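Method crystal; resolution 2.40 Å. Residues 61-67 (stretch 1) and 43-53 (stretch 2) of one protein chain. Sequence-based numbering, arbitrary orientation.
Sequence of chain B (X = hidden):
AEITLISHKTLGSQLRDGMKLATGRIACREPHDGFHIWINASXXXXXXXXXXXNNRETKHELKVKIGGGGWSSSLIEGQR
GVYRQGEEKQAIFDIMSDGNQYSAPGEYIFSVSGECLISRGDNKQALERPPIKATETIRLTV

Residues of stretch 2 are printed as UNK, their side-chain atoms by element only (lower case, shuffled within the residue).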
ATOM      1  N   GLU B  61     -21.894 -14.257   1.364  1.00 67.30           N
ATOM      2  CA  GLU B  61     -21.153 -14.541   2.585  1.00 61.40           C
ATOM      3  C   GLU B  61     -20.189 -13.453   2.998  1.00 55.48           C
ATOM      4  O   GLU B  61     -19.183 -13.225   2.328  1.00 53.75           O
ATOM      5  CB  GLU B  61     -20.390 -15.855   2.453  1.00 52.21           C
ATOM      6  CG  GLU B  61     -21.284 -17.060   2.454  1.00 66.02           C
ATOM      7  CD  GLU B  61     -20.508 -18.344   2.495  1.00 63.78           C
ATOM      8  OE1 GLU B  61     -19.407 -18.373   1.907  1.00 67.25           O
ATOM      9  OE2 GLU B  61     -20.988 -19.311   3.122  1.00 56.09           O
ATOM     10  N   LEU B  62     -20.484 -12.805   4.122  1.00 54.72           N
ATOM     11  CA  LEU B  62     -19.523 -11.912   4.741  1.00 47.70           C
ATOM     12  C   LEU B  62     -18.514 -12.700   5.544  1.00 45.52           C
ATOM     13  O   LEU B  62     -18.886 -13.527   6.367  1.00 51.32           O
ATOM     14  CB  LEU B  62     -20.220 -10.912   5.639  1.00 50.27           C
ATOM     15  CG  LEU B  62     -20.884  -9.806   4.838  1.00 60.29           C
ATOM     16  CD1 LEU B  62     -21.588  -8.825   5.768  1.00 58.74           C
ATOM     17  CD2 LEU B  62     -19.828  -9.113   3.976  1.00 55.92           C
ATOM     18  N   LYS B  63     -17.237 -12.465   5.280  1.00 43.46           N
ATOM     19  CA  LYS B  63     -16.184 -12.941   6.153  1.00 44.46           C
ATOM     20  C   LYS B  63     -15.982 -11.828   7.156  1.00 45.49           C
ATOM     21  O   LYS B  63     -15.689 -10.686   6.796  1.00 44.78           O
ATOM     22  CB  LYS B  63     -14.862 -13.156   5.401  1.00 50.47           C
ATOM     23  CG  LYS B  63     -14.972 -13.751   4.008  1.00 51.67           C
ATOM     24  CD  LYS B  63     -13.593 -13.969   3.366  1.00 60.16           C
ATOM     25  CE  LYS B  63     -12.693 -14.927   4.167  1.00 60.92           C
ATOM     26  NZ  LYS B  63     -13.093 -16.368   4.033  1.00 61.47           N
ATOM     27  N   VAL B  64     -16.133 -12.147   8.428  1.00 46.86           N
ATOM     28  CA  VAL B  64     -15.948 -11.141   9.438  1.00 40.80           C
ATOM     29  C   VAL B  64     -14.928 -11.628  10.444  1.00 45.44           C
ATOM     30  O   VAL B  64     -14.594 -12.816  10.482  1.00 40.49           O
ATOM     31  CB  VAL B  64     -17.271 -10.823  10.125  1.00 41.43           C
ATOM     32  CG1 VAL B  64     -18.282 -10.355   9.094  1.00 36.67           C
ATOM     33  CG2 VAL B  64     -17.784 -12.052  10.909  1.00 36.58           C
ATOM     34  N   LYS B  65     -14.412 -10.698  11.241  1.00 42.24           N
ATOM     35  CA  LYS B  65     -13.511 -11.047  12.331  1.00 42.68           C
ATOM     36  C   LYS B  65     -13.870 -10.236  13.568  1.00 39.00           C
ATOM     37  O   LYS B  65     -14.432  -9.142  13.480  1.00 34.96           O
ATOM     38  CB  LYS B  65     -12.036 -10.829  11.947  1.00 41.60           C
ATOM     39  CG  LYS B  65     -11.679  -9.392  11.578  1.00 45.61           C
ATOM     40  CD  LYS B  65     -10.170  -9.209  11.308  1.00 42.90           C
ATOM     41  CE  LYS B  65      -9.820  -7.767  10.965  1.00 39.98           C
ATOM     42  NZ  LYS B  65      -8.367  -7.616  10.607  1.00 45.45           N
ATOM     43  N   ILE B  66     -13.540 -10.783  14.728  1.00 41.10           N
ATOM     44  CA  ILE B  66     -13.925 -10.148  15.969  1.00 39.41           C
ATOM     45  C   ILE B  66     -12.733  -9.874  16.878  1.00 33.90           C
ATOM     46  O   ILE B  66     -11.802 -10.657  16.973  1.00 33.04           O
ATOM     47  CB  ILE B  66     -14.986 -10.986  16.711  1.00 35.06           C
ATOM     48  CG1 ILE B  66     -15.619 -10.170  17.839  1.00 34.68           C
ATOM     49  CG2 ILE B  66     -14.367 -12.296  17.218  1.00 31.69           C
ATOM     50  CD1 ILE B  66     -16.811 -10.856  18.528  1.00 36.14           C
ATOM     51  N   GLY B  67     -12.791  -8.746  17.561  1.00 36.57           N
ATOM     52  CA  GLY B  67     -11.785  -8.406  18.547  1.00 39.77           C
ATOM     53  C   GLY B  67     -11.311  -6.987  18.331  1.00 38.68           C
ATOM     54  O   GLY B  67     -12.050  -6.045  18.583  1.00 36.82           O
ATOM     55  N   UNK B  43     -16.587 -20.950  11.794  1.00 50.53           N
ATOM     56  CA  UNK B  43     -15.233 -20.396  11.787  1.00 53.45           C
ATOM     57  C   UNK B  43     -14.748 -20.366  10.348  1.00 51.39           C
ATOM     58  O   UNK B  43     -15.381 -20.944   9.475  1.00 53.26           O
ATOM     59  c   UNK B  43     -14.259 -21.198  12.671  1.00 55.94           C
ATOM     60  o   UNK B  43     -11.917 -21.833  14.628  1.00 66.69           O
ATOM     61  c   UNK B  43     -11.817 -21.352  13.496  1.00 64.27           C
ATOM     62  c   UNK B  43     -12.917 -20.471  12.914  1.00 60.92           C
ATOM     63  n   UNK B  43     -10.749 -21.549  12.724  1.00 61.59           N
ATOM     64  N   UNK B  44     -13.645 -19.670  10.104  1.00 56.22           N
ATOM     65  CA  UNK B  44     -13.082 -19.556   8.771  1.00 54.77           C
ATOM     66  C   UNK B  44     -11.631 -19.123   8.830  1.00 59.08           C
ATOM     67  O   UNK B  44     -11.307 -17.972   8.563  1.00 61.61           O
ATOM     68  n   UNK B  44     -13.686 -19.537   5.674  1.00 61.77           N
ATOM     69  c   UNK B  44     -13.876 -18.568   7.915  1.00 51.71           C
ATOM     70  o   UNK B  44     -12.668 -17.552   6.073  1.00 61.70           O
ATOM     71  c   UNK B  44     -13.363 -18.505   6.465  1.00 66.67           C
ATOM     72  N   UNK B  45     -10.757 -20.050   9.185  1.00 59.03           N
ATOM     73  CA  UNK B  45      -9.340 -19.755   9.220  1.00 56.44           C
ATOM     74  C   UNK B  45      -8.876 -19.623  10.652  1.00 57.06           C
ATOM     75  O   UNK B  45      -9.072 -20.528  11.464  1.00 54.24           O
ATOM     76  N   UNK B  46      -8.253 -18.486  10.950  1.00 58.51           N
ATOM     77  CA  UNK B  46      -7.833 -18.162  12.300  1.00 54.74           C
ATOM     78  C   UNK B  46      -9.042 -18.025  13.207  1.00 55.37           C
ATOM     79  O   UNK B  46     -10.033 -17.395  12.838  1.00 55.26           O
ATOM     80  c   UNK B  46      -5.947 -15.242  10.759  1.00 59.18           C
ATOM     81  c   UNK B  46      -6.515 -15.108   9.347  1.00 54.77           C
ATOM     82  c   UNK B  46      -6.014 -16.684  11.261  1.00 60.43           C
ATOM     83  c   UNK B  46      -7.089 -16.832  12.312  1.00 54.12           C
ATOM     84  n   UNK B  46      -7.710 -15.984   9.120  1.00 53.89           N
ATOM     85  N   UNK B  47      -8.967 -18.625  14.387  1.00 55.01           N
ATOM     86  CA  UNK B  47      -9.803 -18.175  15.487  1.00 59.75           C
ATOM     87  C   UNK B  47      -9.358 -16.739  15.726  1.00 52.35           C
ATOM     88  O   UNK B  47      -8.159 -16.478  15.797  1.00 62.81           O
ATOM     89  c   UNK B  47     -10.019 -18.275  18.009  1.00 53.94           C
ATOM     90  c   UNK B  47      -8.102 -19.424  16.875  1.00 54.48           C
ATOM     91  c   UNK B  47      -9.564 -19.023  16.756  1.00 58.39           C
ATOM     92  N   UNK B  48     -10.283 -15.788  15.794  1.00 51.80           N
ATOM     93  CA  UNK B  48     -11.694 -15.996  15.581  1.00 44.49           C
ATOM     94  C   UNK B  48     -12.124 -15.153  14.392  1.00 50.34           C
ATOM     95  O   UNK B  48     -12.482 -13.969  14.521  1.00 39.79           O
ATOM     96  N   UNK B  49     -12.057 -15.793  13.224  1.00 50.97           N
ATOM     97  CA  UNK B  49     -12.516 -15.253  11.956  1.00 49.20           C
ATOM     98  C   UNK B  49     -13.644 -16.144  11.435  1.00 48.65           C
ATOM     99  O   UNK B  49     -13.554 -17.372  11.489  1.00 51.38           O
ATOM    100  n   UNK B  49      -8.601 -13.221  12.256  1.00 48.26           N
ATOM    101  c   UNK B  49      -8.775 -12.710  11.048  1.00 49.31           C
ATOM    102  c   UNK B  49     -11.371 -15.236  10.940  1.00 50.37           C
ATOM    103  c   UNK B  49     -10.246 -14.326  11.312  1.00 51.80           C
ATOM    104  c   UNK B  49      -9.513 -14.229  12.449  1.00 48.05           C
ATOM    105  n   UNK B  49      -9.758 -13.363  10.454  1.00 45.64           N
ATOM    106  N   UNK B  50     -14.683 -15.525  10.894  1.00 43.29           N
ATOM    107  CA  UNK B  50     -15.917 -16.236  10.634  1.00 45.03           C
ATOM    108  C   UNK B  50     -16.508 -15.881   9.283  1.00 42.03           C
ATOM    109  O   UNK B  50     -16.171 -14.854   8.706  1.00 41.01           O
ATOM    110  c   UNK B  50     -15.793 -15.031  13.796  1.00 36.43           C
ATOM    111  c   UNK B  50     -16.947 -15.862  11.705  1.00 41.89           C
ATOM    112  c   UNK B  50     -16.495 -16.041  13.137  1.00 42.77           C
ATOM    113  c   UNK B  50     -16.810 -17.203  13.849  1.00 40.63           C
ATOM    114  o   UNK B  50     -15.305 -16.484  17.091  1.00 35.90           O
ATOM    115  c   UNK B  50     -16.416 -17.362  15.176  1.00 39.15           C
ATOM    116  c   UNK B  50     -15.701 -16.345  15.788  1.00 38.50           C
ATOM    117  c   UNK B  50     -15.392 -15.180  15.098  1.00 33.03           C
ATOM    118  N   UNK B  51     -17.425 -16.721   8.812  1.00 43.53           N
ATOM    119  CA  UNK B  51     -18.252 -16.410   7.650  1.00 43.98           C
ATOM    120  C   UNK B  51     -19.707 -16.341   8.085  1.00 45.00           C
ATOM    121  O   UNK B  51     -20.190 -17.231   8.774  1.00 49.60           O
ATOM    122  c   UNK B  51     -18.132 -17.504   6.569  1.00 49.87           C
ATOM    123  c   UNK B  51     -19.181 -17.297   5.489  1.00 48.73           C
ATOM    124  c   UNK B  51     -16.620 -16.771   4.664  1.00 56.88           C
ATOM    125  c   UNK B  51     -16.724 -17.527   5.972  1.00 51.28           C
ATOM    126  N   UNK B  52     -20.422 -15.311   7.668  1.00 43.15           N
ATOM    127  CA  UNK B  52     -21.810 -15.167   8.084  1.00 44.95           C
ATOM    128  C   UNK B  52     -22.768 -15.161   6.904  1.00 49.98           C
ATOM    129  O   UNK B  52     -22.554 -14.445   5.930  1.00 54.22           O
ATOM    130  c   UNK B  52     -22.014 -13.858   8.884  1.00 46.83           C
ATOM    131  c   UNK B  52     -21.146 -13.863  10.113  1.00 43.00           C
ATOM    132  c   UNK B  52     -23.474 -13.677   9.258  1.00 44.86           C
ATOM    133  N   UNK B  53     -23.843 -15.935   7.023  1.00 53.46           N
ATOM    134  CA  UNK B  53     -24.846 -16.081   5.977  1.00 58.04           C
ATOM    135  C   UNK B  53     -25.776 -14.890   5.889  1.00 58.22           C
ATOM    136  O   UNK B  53     -26.285 -14.414   6.901  1.00 58.78           O
ATOM    137  n   UNK B  53     -25.420 -19.151   3.546  1.00 71.00           N
ATOM    138  c   UNK B  53     -24.547 -18.704   4.450  1.00 70.09           C
ATOM    139  o   UNK B  53     -23.400 -18.359   4.154  1.00 64.95           O
ATOM    140  c   UNK B  53     -25.028 -18.645   5.894  1.00 70.02           C
ATOM    141  c   UNK B  53     -25.706 -17.332   6.225  1.00 58.02           C
TER

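Position 43 carries three carbons in an unbranched run, the third bearing one oxygen and one nitrogen; this is a terminal amide, and the residue is Q43. It lies out of reach of stretch 1. Position 44 has the same amide one carbon shorter, two carbons with the second carrying oxygen and nitrogen. That makes it N44, whose OD1 accepts a very short hydrogen bond of 2.4 Å from K63 NZ. Position 45 has no side-chain atoms and is G45; its phi/psi of 106°/-125° would jam a CB against the carbonyl oxygen of the preceding residue.

At position 46 four carbons in a row end in a nitrogen, the signature of lysine. K46 makes no contact with stretch 1, and neither does position 47, where one carbon carries two others, giving V47. Position 48 again has no side chain, and the peptide bond before it is cis. It is G48, and its backbone O accepts a weak hydrogen bond from I66 N at 3.4 Å.

Position 49 opens the strand with one carbon leading to a five-membered ring of three carbons and two nitrogens, an imidazole. In H49 this ring offers a face to K65, whose CB sits 3.8 Å from the ring centroid and 15° off the normal, a CH-pi contact. Position 50 has one carbon followed by a six-carbon ring bearing an oxygen, and is therefore Y50. I66 CG2 meets the edge of the ring, 3.7 Å from Y50 CE2, and the hydroxyl is hydrogen-bonded elsewhere in the structure. An ideal CB on G48 would lie 2.9 Å from Y50 OH, a clash that glycine avoids.

Position 51 holds four carbons, forked at the first, with one arm two carbons long; this is I51. Its CG2 lies 3.4 Å from E61 CD, while its CD1 approaches K63 CG at 3.5 Å. Position 52 has three carbons forked at the first and is V52, with CG2 3.9 Å from V64 CG2. Position 53 repeats the three-carbon amide of position 43, identifying Q53, which pairs with E61 at the end of the ladder.

The contact rests on an antiparallel pairing of strands 61-67 and 49-53; in all, the two stretches bury 617 Å², both sides summed, N44 and G48 ahead of the second strand included. Two reciprocal pairs of backbone hydrogen bonds hold it: Y50 N to V64 O and V64 N to Y50 O, both 2.7 Å, then V52 N to L62 O at 2.7 Å and L62 N to V52 O at 3.2 Å. Between them, at the non-hydrogen-bonded pair K63 and I51, each CA approaches a carbonyl, K63 CA to Y50 O and I51 CA to L62 O, both at 3.2 Å. The alternation also sorts the side chains. L62, V64, Y50 and V52 share one buried face, whereas E61, K63, K65, H49, I51 and Q53 occupy the other, more exposed face.

Stretch 2 (43-53) QNGKVGHYIVQ
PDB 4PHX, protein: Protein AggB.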